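Local coordinates for protein separin (Saccharomyces cerevisiae, PDB 5U1T) that cleaves the Scc1 subunit of cohesin at the onset of anaphase as a caspase-like cysteine protease, and is held inactive by securin for most of the cell cycle, at residues L79-V83 with L132-A136; L101-N106 with W124-L129; S95-I99 with H111-I116. All blocks are in the same frame, centred on the assembly; numbering follows the deposited sequence.

Contact 1: L79-V83 with L132-A136; sequences LMIIV and LKILA
Leu135 reaches out from helix 129-142 to meet Leu79, Ile82 and Val83 of helix 69-87, two nearly parallel helices in the all-helical N-terminal part of separase. The axes of the short segments diverge by only 13° but come no closer than 11.3 Å, a wide spacing that branched aliphatic residues must bridge. Followed outward, Leu135 shows how this is done. Its CB heads for the other helix but is still too far to touch it, and CG, anti to the carbonyl carbon (chi1 -60°), carries the fork further across. There the branches part: CD1 reaches Leu79 CD2 at 3.8 Å and lies 4.3 Å from Ile82 CG2, while CD2 goes to Val83 CG1. One leucine thus covers residues on successive turns of the facing helix, which its two methyls suit well. Leu79 meets it nearly at a right angle, its CD2 also lying 4.1 Å from CD1 of Leu132. The CD1 methyl of that second leucine also approaches Ile82 CD1, at 4.4 Å. No polar atom takes part across the interface; the backbone amides are paired within each helix, as Val83 N with Leu79 O. Helix 91-103 packs alongside, Leu101 touching Leu79 and Ile98 touching both Ile82 and Leu132, while apolar side chains of the other protein chain in the assembly lie on Leu79 and Val83. Beta-branched Val83 is short, and contact depends on its CG1, which meets Leu135 CD2 at 3.4 Å.

Contact 2: L101-N106 with W124-L129; sequences LFNETN and WNDYYL
Asn106 and Trp124 bring the two backbones together, their CA atoms 6.3 Å apart, where the chain leaving helix 91-103 passes the loop that leads into helix 129-142. Here the carbonyl Thr105 O rests 3.6 Å from Trp124 CB. In the second segment Asn125 O accepts from both Tyr128 N and Leu129 N, closing a tight turn that sets Tyr128 at the N-cap position. Tyr128 has the largest share of the contact. Its CG sits between the backbone N and the carbonyl carbon (chi1 71°), which directs the ring back toward the end of helix 91-103. Over one face lies Leu101 CD2, 4.0 Å from the ring centroid in a CH-pi contact, and over the opposite face Asn125 O. At the tip, Tyr128 OH donates to Thr105 OG1 (2.7 Å), which in turn donates to Leu101 O (2.6 Å). A threonine hydroxyl suits this place because it can both accept and give, linking the phenol to the helix end through a chain of two hydrogen bonds. The Asn106 amide uses both its ends: OD1 accepts from Asn125 ND2 at 2.9 Å, the planes of the two amides turned 50° apart, and ND2, lying over the Phe102 ring, donates nearly straight (175°) to Phe102 O. That ring meets Leu129 CD1 at its edge. Asn125 is fixed further by Ser122 N and Asp120 O, whereas the Trp124 indole turns away, its NE1 bonded to Tyr462 O. Such an arrangement, with polar side chains fastening the C-terminal end of one helix to the N-terminal end of the next, belongs to a junction between helices in an all-helical domain.

Contact 3: S95-I99 with H111-I116; sequences SSEII and HSLKNI
Ile99 meets His111 at its backbone, for the imidazole is turned away and carries the side chain of Asn115 over one face. Ile99 CD1 stands 4.2 Å from His111 C. The flat group that Ile99 does press on is the peptide after Ser112: CD1 lies 3.7 Å from Ser112 C and a little farther from Leu113 N. With CG1 anti to the carbonyl carbon (chi1 -71°) and the chain extended beyond it, the isoleucine is long enough to reach this turn from its own helix. Its CG1 also makes looser contacts, both at 4.3 Å, with Leu113 CD2 and Ile116 CG1. Cut back to alanine, Ile99 would probably leave the Ser112 peptide and the flank of Leu113 without their apolar cover and open a gap beside the start of the short helix. Helices 91-103 and 113-117 are two consecutive helices joined by a short loop, within the helical domain, and the second opens at Ser112 as N-cap. The serine's OG accepts weakly from Lys114 N at 3.2 Å and from Asn115 N, a small side chain able to curl back onto amides of the first turn. Further inside, Ile98 points at the second helix; its CG2 touches Ile116 CG1 at 3.8 Å and Leu113 CD2 at 4.0 Å, crossing the leucine at about a right angle. Ile98 and Ile116 both reach Leu132 of helix 129-142, so their branched side chains fill a corner between three helices. Toward the start of the segment Leu113 CD1 and CG lie against Ser95 OG, while Tyr149 of helix 146-158 touches the same leucine.

From the N terminus, the chain first lays down helix 69-87, the opening half of contact 1, then helix 91-103, which supplies the first segments of contact 3 and contact 2 in turn. Contact 3 closes the shortest loop, 11 residues, when 111-116 folds back. Contact 2 follows with 17 residues between its segments; because 101-106 precedes 111-116, these two loops cross. Both nest within contact 1, whose 48-residue loop is closed by 132-136. Helix 91-103 packs against both outer helices, Leu101 CD1 on Ile82 CD1 and Phe102 CD1 on Leu132 CD2. Phe102 CB also meets Ile116 CD1, and Lys133 CE lies near Ile116 O, tying four successive helices into one block.

Contact 1: L79-V83 with L132-A136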
# COMPACT_ATOMS: atom_id res chain seq x y z
N LEU A 79 -45.84 26.60 31.41
CA LEU A 79 -46.26 26.70 32.81
C LEU A 79 -47.05 27.97 33.05
O LEU A 79 -48.02 27.97 33.78
CB LEU A 79 -45.06 26.67 33.75
CG LEU A 79 -44.40 25.32 33.96
CD1 LEU A 79 -43.30 25.44 35.00
CD2 LEU A 79 -45.42 24.28 34.36
N MET A 80 -46.63 29.05 32.40
CA MET A 80 -47.33 30.31 32.50
C MET A 80 -48.70 30.21 31.84
O MET A 80 -49.66 30.82 32.30
CB MET A 80 -46.51 31.44 31.89
CG MET A 80 -47.00 32.85 32.30
SD MET A 80 -47.20 33.09 34.09
CE MET A 80 -47.80 34.79 34.20
N ILE A 81 -48.80 29.45 30.76
CA ILE A 81 -50.08 29.23 30.08
C ILE A 81 -51.07 28.52 30.98
O ILE A 81 -52.25 28.89 31.05
CB ILE A 81 -49.88 28.42 28.79
CG1 ILE A 81 -49.16 29.29 27.75
CG2 ILE A 81 -51.22 27.89 28.27
CD1 ILE A 81 -48.89 28.61 26.47
N ILE A 82 -50.58 27.50 31.68
CA ILE A 82 -51.38 26.74 32.62
C ILE A 82 -51.91 27.63 33.76
O ILE A 82 -53.10 27.59 34.06
CB ILE A 82 -50.57 25.54 33.18
CG1 ILE A 82 -50.27 24.54 32.06
CG2 ILE A 82 -51.30 24.85 34.34
CD1 ILE A 82 -49.28 23.45 32.42
N VAL A 83 -51.05 28.45 34.39
CA VAL A 83 -51.52 29.27 35.51
C VAL A 83 -52.51 30.35 35.03
O VAL A 83 -53.49 30.64 35.73
CB VAL A 83 -50.36 29.94 36.30
CG1 VAL A 83 -49.47 28.89 36.95
CG2 VAL A 83 -49.53 30.80 35.40
N LEU A 132 -45.05 21.51 38.67
CA LEU A 132 -46.16 20.94 37.91
C LEU A 132 -47.16 20.29 38.87
O LEU A 132 -48.36 20.51 38.78
CB LEU A 132 -45.65 19.92 36.88
CG LEU A 132 -46.67 19.44 35.84
CD1 LEU A 132 -47.16 20.59 34.94
CD2 LEU A 132 -46.13 18.29 35.00
N LYS A 133 -46.64 19.51 39.81
CA LYS A 133 -47.45 18.81 40.78
C LYS A 133 -48.25 19.78 41.67
O LYS A 133 -49.42 19.51 42.02
CB LYS A 133 -46.56 17.89 41.62
CG LYS A 133 -45.93 16.77 40.82
CD LYS A 133 -45.33 15.68 41.70
CE LYS A 133 -44.70 14.56 40.87
NZ LYS A 133 -44.38 13.38 41.72
N ILE A 134 -47.64 20.90 42.03
CA ILE A 134 -48.30 21.93 42.82
C ILE A 134 -49.46 22.52 42.01
O ILE A 134 -50.54 22.80 42.56
CB ILE A 134 -47.31 23.05 43.28
CG1 ILE A 134 -46.26 22.49 44.25
CG2 ILE A 134 -48.04 24.18 43.98
CD1 ILE A 134 -45.24 23.49 44.67
N LEU A 135 -49.25 22.70 40.71
CA LEU A 135 -50.33 23.20 39.85
C LEU A 135 -51.46 22.17 39.75
O LEU A 135 -52.64 22.52 39.78
CB LEU A 135 -49.80 23.57 38.46
CG LEU A 135 -48.71 24.66 38.44
CD1 LEU A 135 -47.97 24.75 37.09
CD2 LEU A 135 -49.33 25.98 38.79
N ALA A 136 -51.08 20.90 39.66
CA ALA A 136 -52.06 19.83 39.60
C ALA A 136 -52.84 19.76 40.91
O ALA A 136 -54.06 19.53 40.90
CB ALA A 136 -51.38 18.50 39.31

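Contact 2: L101-N106 with W124-L129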
# COMPACT_ATOMS: atom_id res chain seq x y z
N LEU A 101 -48.10 19.11 28.65
CA LEU A 101 -46.75 19.55 28.96
C LEU A 101 -45.87 18.36 29.36
O LEU A 101 -44.70 18.23 28.92
CB LEU A 101 -46.78 20.61 30.09
CG LEU A 101 -45.45 21.28 30.49
CD1 LEU A 101 -45.68 22.67 31.07
CD2 LEU A 101 -44.63 20.42 31.48
N PHE A 102 -46.44 17.49 30.18
CA PHE A 102 -45.71 16.35 30.70
C PHE A 102 -45.44 15.32 29.61
O PHE A 102 -44.34 14.79 29.52
CB PHE A 102 -46.46 15.70 31.83
CG PHE A 102 -45.71 14.59 32.49
CD1 PHE A 102 -44.86 14.84 33.54
CD2 PHE A 102 -45.88 13.28 32.07
CE1 PHE A 102 -44.18 13.82 34.16
CE2 PHE A 102 -45.20 12.24 32.69
CZ PHE A 102 -44.35 12.51 33.73
N ASN A 103 -46.46 15.04 28.80
CA ASN A 103 -46.35 14.02 27.78
C ASN A 103 -45.32 14.37 26.71
O ASN A 103 -44.66 13.51 26.17
CB ASN A 103 -47.71 13.76 27.15
CG ASN A 103 -48.59 12.90 28.01
OD1 ASN A 103 -48.12 12.24 28.94
ND2 ASN A 103 -49.87 12.90 27.73
N GLU A 104 -45.17 15.67 26.45
CA GLU A 104 -44.28 16.16 25.44
C GLU A 104 -42.84 16.20 25.90
O GLU A 104 -41.98 16.58 25.15
CB GLU A 104 -44.69 17.55 25.01
CG GLU A 104 -46.04 17.65 24.38
CD GLU A 104 -46.01 17.27 22.92
OE1 GLU A 104 -46.14 16.07 22.62
OE2 GLU A 104 -45.87 18.15 22.06
N THR A 105 -42.56 15.79 27.14
CA THR A 105 -41.24 16.04 27.71
C THR A 105 -40.73 14.86 28.53
O THR A 105 -39.75 14.99 29.26
CB THR A 105 -41.25 17.31 28.60
OG1 THR A 105 -42.34 17.23 29.56
CG2 THR A 105 -41.42 18.57 27.76
N ASN A 106 -41.40 13.71 28.42
CA ASN A 106 -41.07 12.54 29.23
C ASN A 106 -41.27 11.24 28.45
O ASN A 106 -42.15 11.17 27.59
CB ASN A 106 -41.95 12.48 30.50
CG ASN A 106 -41.76 13.67 31.44
OD1 ASN A 106 -40.88 13.65 32.31
ND2 ASN A 106 -42.58 14.71 31.29
N TRP A 124 -35.07 14.82 32.69
CA TRP A 124 -35.97 15.37 31.69
C TRP A 124 -36.99 16.35 32.27
O TRP A 124 -37.39 17.29 31.57
CB TRP A 124 -36.69 14.24 30.97
CG TRP A 124 -35.74 13.50 30.09
CD1 TRP A 124 -35.19 12.28 30.32
CD2 TRP A 124 -35.19 13.96 28.85
NE1 TRP A 124 -34.34 11.94 29.30
CE2 TRP A 124 -34.32 12.96 28.38
CE3 TRP A 124 -35.35 15.12 28.09
CZ2 TRP A 124 -33.60 13.08 27.19
CZ3 TRP A 124 -34.65 15.24 26.89
CH2 TRP A 124 -33.78 14.23 26.45
N ASN A 125 -37.38 16.15 33.53
CA ASN A 125 -38.43 16.97 34.12
C ASN A 125 -38.10 17.65 35.47
O ASN A 125 -38.93 18.43 35.98
CB ASN A 125 -39.71 16.13 34.30
CG ASN A 125 -39.58 15.02 35.37
OD1 ASN A 125 -38.83 15.14 36.34
ND2 ASN A 125 -40.33 13.95 35.18
N ASP A 126 -36.93 17.37 36.05
CA ASP A 126 -36.72 17.71 37.46
C ASP A 126 -36.58 19.22 37.73
O ASP A 126 -36.54 19.66 38.87
CB ASP A 126 -35.50 16.97 38.03
CG ASP A 126 -34.21 17.37 37.37
OD1 ASP A 126 -34.22 18.33 36.56
OD2 ASP A 126 -33.18 16.72 37.67
N TYR A 127 -36.51 20.00 36.66
CA TYR A 127 -36.49 21.45 36.77
C TYR A 127 -37.90 22.08 36.74
O TYR A 127 -38.03 23.29 36.78
CB TYR A 127 -35.61 22.04 35.64
CG TYR A 127 -36.10 21.79 34.23
CD1 TYR A 127 -36.96 22.70 33.61
CD2 TYR A 127 -35.70 20.67 33.50
CE1 TYR A 127 -37.41 22.50 32.30
CE2 TYR A 127 -36.14 20.46 32.17
CZ TYR A 127 -36.99 21.38 31.59
OH TYR A 127 -37.45 21.20 30.30
N TYR A 128 -38.94 21.26 36.64
CA TYR A 128 -40.31 21.78 36.69
C TYR A 128 -41.30 20.87 37.44
O TYR A 128 -42.38 21.31 37.84
CB TYR A 128 -40.85 22.04 35.27
CG TYR A 128 -41.15 20.78 34.45
CD1 TYR A 128 -42.32 20.05 34.67
CD2 TYR A 128 -40.27 20.33 33.48
CE1 TYR A 128 -42.60 18.89 33.93
CE2 TYR A 128 -40.55 19.19 32.73
CZ TYR A 128 -41.71 18.47 32.96
OH TYR A 128 -42.00 17.33 32.22
N LEU A 129 -40.93 19.60 37.62
CA LEU A 129 -41.85 18.56 38.08
C LEU A 129 -42.54 18.95 39.40
O LEU A 129 -43.75 18.86 39.53
CB LEU A 129 -41.12 17.22 38.25
CG LEU A 129 -42.03 16.07 38.69
CD1 LEU A 129 -43.11 15.78 37.65
CD2 LEU A 129 -41.24 14.82 39.01

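Contact 3: S95-I99 with H111-I116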
# COMPACT_ATOMS: atom_id res chain seq x y z
N SER A 95 -55.95 21.66 33.27
CA SER A 95 -55.65 20.29 33.62
C SER A 95 -55.05 19.50 32.44
O SER A 95 -54.03 18.82 32.58
CB SER A 95 -56.91 19.61 34.14
OG SER A 95 -56.61 18.36 34.74
N SER A 96 -55.68 19.59 31.28
CA SER A 96 -55.18 18.77 30.20
C SER A 96 -53.93 19.42 29.58
O SER A 96 -53.13 18.73 28.95
CB SER A 96 -56.29 18.50 29.17
OG SER A 96 -56.75 19.70 28.62
N GLU A 97 -53.76 20.72 29.81
CA GLU A 97 -52.50 21.39 29.46
C GLU A 97 -51.30 20.87 30.26
O GLU A 97 -50.20 20.78 29.72
CB GLU A 97 -52.61 22.90 29.66
CG GLU A 97 -53.28 23.62 28.54
CD GLU A 97 -52.48 23.56 27.27
OE1 GLU A 97 -51.25 23.32 27.35
OE2 GLU A 97 -53.09 23.75 26.20
N ILE A 98 -51.53 20.54 31.53
CA ILE A 98 -50.51 19.97 32.41
C ILE A 98 -50.05 18.62 31.86
O ILE A 98 -48.85 18.37 31.66
CB ILE A 98 -51.04 19.80 33.86
CG1 ILE A 98 -51.13 21.15 34.58
CG2 ILE A 98 -50.22 18.79 34.65
CD1 ILE A 98 -51.35 21.05 36.07
N ILE A 99 -51.03 17.76 31.62
CA ILE A 99 -50.80 16.46 31.00
C ILE A 99 -50.05 16.57 29.65
O ILE A 99 -49.10 15.83 29.41
CB ILE A 99 -52.16 15.73 30.85
CG1 ILE A 99 -52.64 15.32 32.24
CG2 ILE A 99 -52.06 14.52 29.93
CD1 ILE A 99 -54.11 14.92 32.32
N HIS A 111 -52.30 10.18 31.52
CA HIS A 111 -53.62 10.46 30.99
C HIS A 111 -54.61 10.76 32.12
O HIS A 111 -55.82 10.59 31.97
CB HIS A 111 -54.11 9.31 30.09
CG HIS A 111 -53.85 7.95 30.66
ND1 HIS A 111 -52.80 7.16 30.23
CD2 HIS A 111 -54.53 7.22 31.57
CE1 HIS A 111 -52.83 6.01 30.89
NE2 HIS A 111 -53.87 6.02 31.71
N SER A 112 -54.05 11.23 33.23
CA SER A 112 -54.80 11.80 34.34
C SER A 112 -53.86 12.62 35.20
O SER A 112 -52.63 12.52 35.08
CB SER A 112 -55.47 10.70 35.18
OG SER A 112 -54.55 10.02 36.01
N LEU A 113 -54.42 13.43 36.09
CA LEU A 113 -53.57 14.22 36.98
C LEU A 113 -52.87 13.30 37.98
O LEU A 113 -51.84 13.64 38.53
CB LEU A 113 -54.39 15.30 37.69
CG LEU A 113 -54.79 16.51 36.85
CD1 LEU A 113 -55.41 17.60 37.74
CD2 LEU A 113 -53.58 17.05 36.08
N LYS A 114 -53.44 12.12 38.17
CA LYS A 114 -52.89 11.17 39.13
C LYS A 114 -51.54 10.68 38.64
O LYS A 114 -50.63 10.41 39.44
CB LYS A 114 -53.88 10.01 39.32
CG LYS A 114 -53.31 8.75 39.94
CD LYS A 114 -53.66 7.57 39.04
CE LYS A 114 -53.18 6.24 39.59
NZ LYS A 114 -53.41 5.17 38.57
N ASN A 115 -51.40 10.58 37.32
CA ASN A 115 -50.14 10.17 36.69
C ASN A 115 -49.03 11.23 36.84
O ASN A 115 -47.87 10.90 37.06
CB ASN A 115 -50.38 9.84 35.21
CG ASN A 115 -51.25 8.59 34.99
OD1 ASN A 115 -51.20 7.62 35.76
ND2 ASN A 115 -52.02 8.59 33.91
N ILE A 116 -49.40 12.50 36.72
CA ILE A 116 -48.54 13.63 37.05
C ILE A 116 -48.03 13.55 38.49
O ILE A 116 -46.82 13.53 38.73
CB ILE A 116 -49.28 14.98 36.86
CG1 ILE A 116 -49.76 15.13 35.42
CG2 ILE A 116 -48.43 16.16 37.31
CD1 ILE A 116 -48.70 14.83 34.36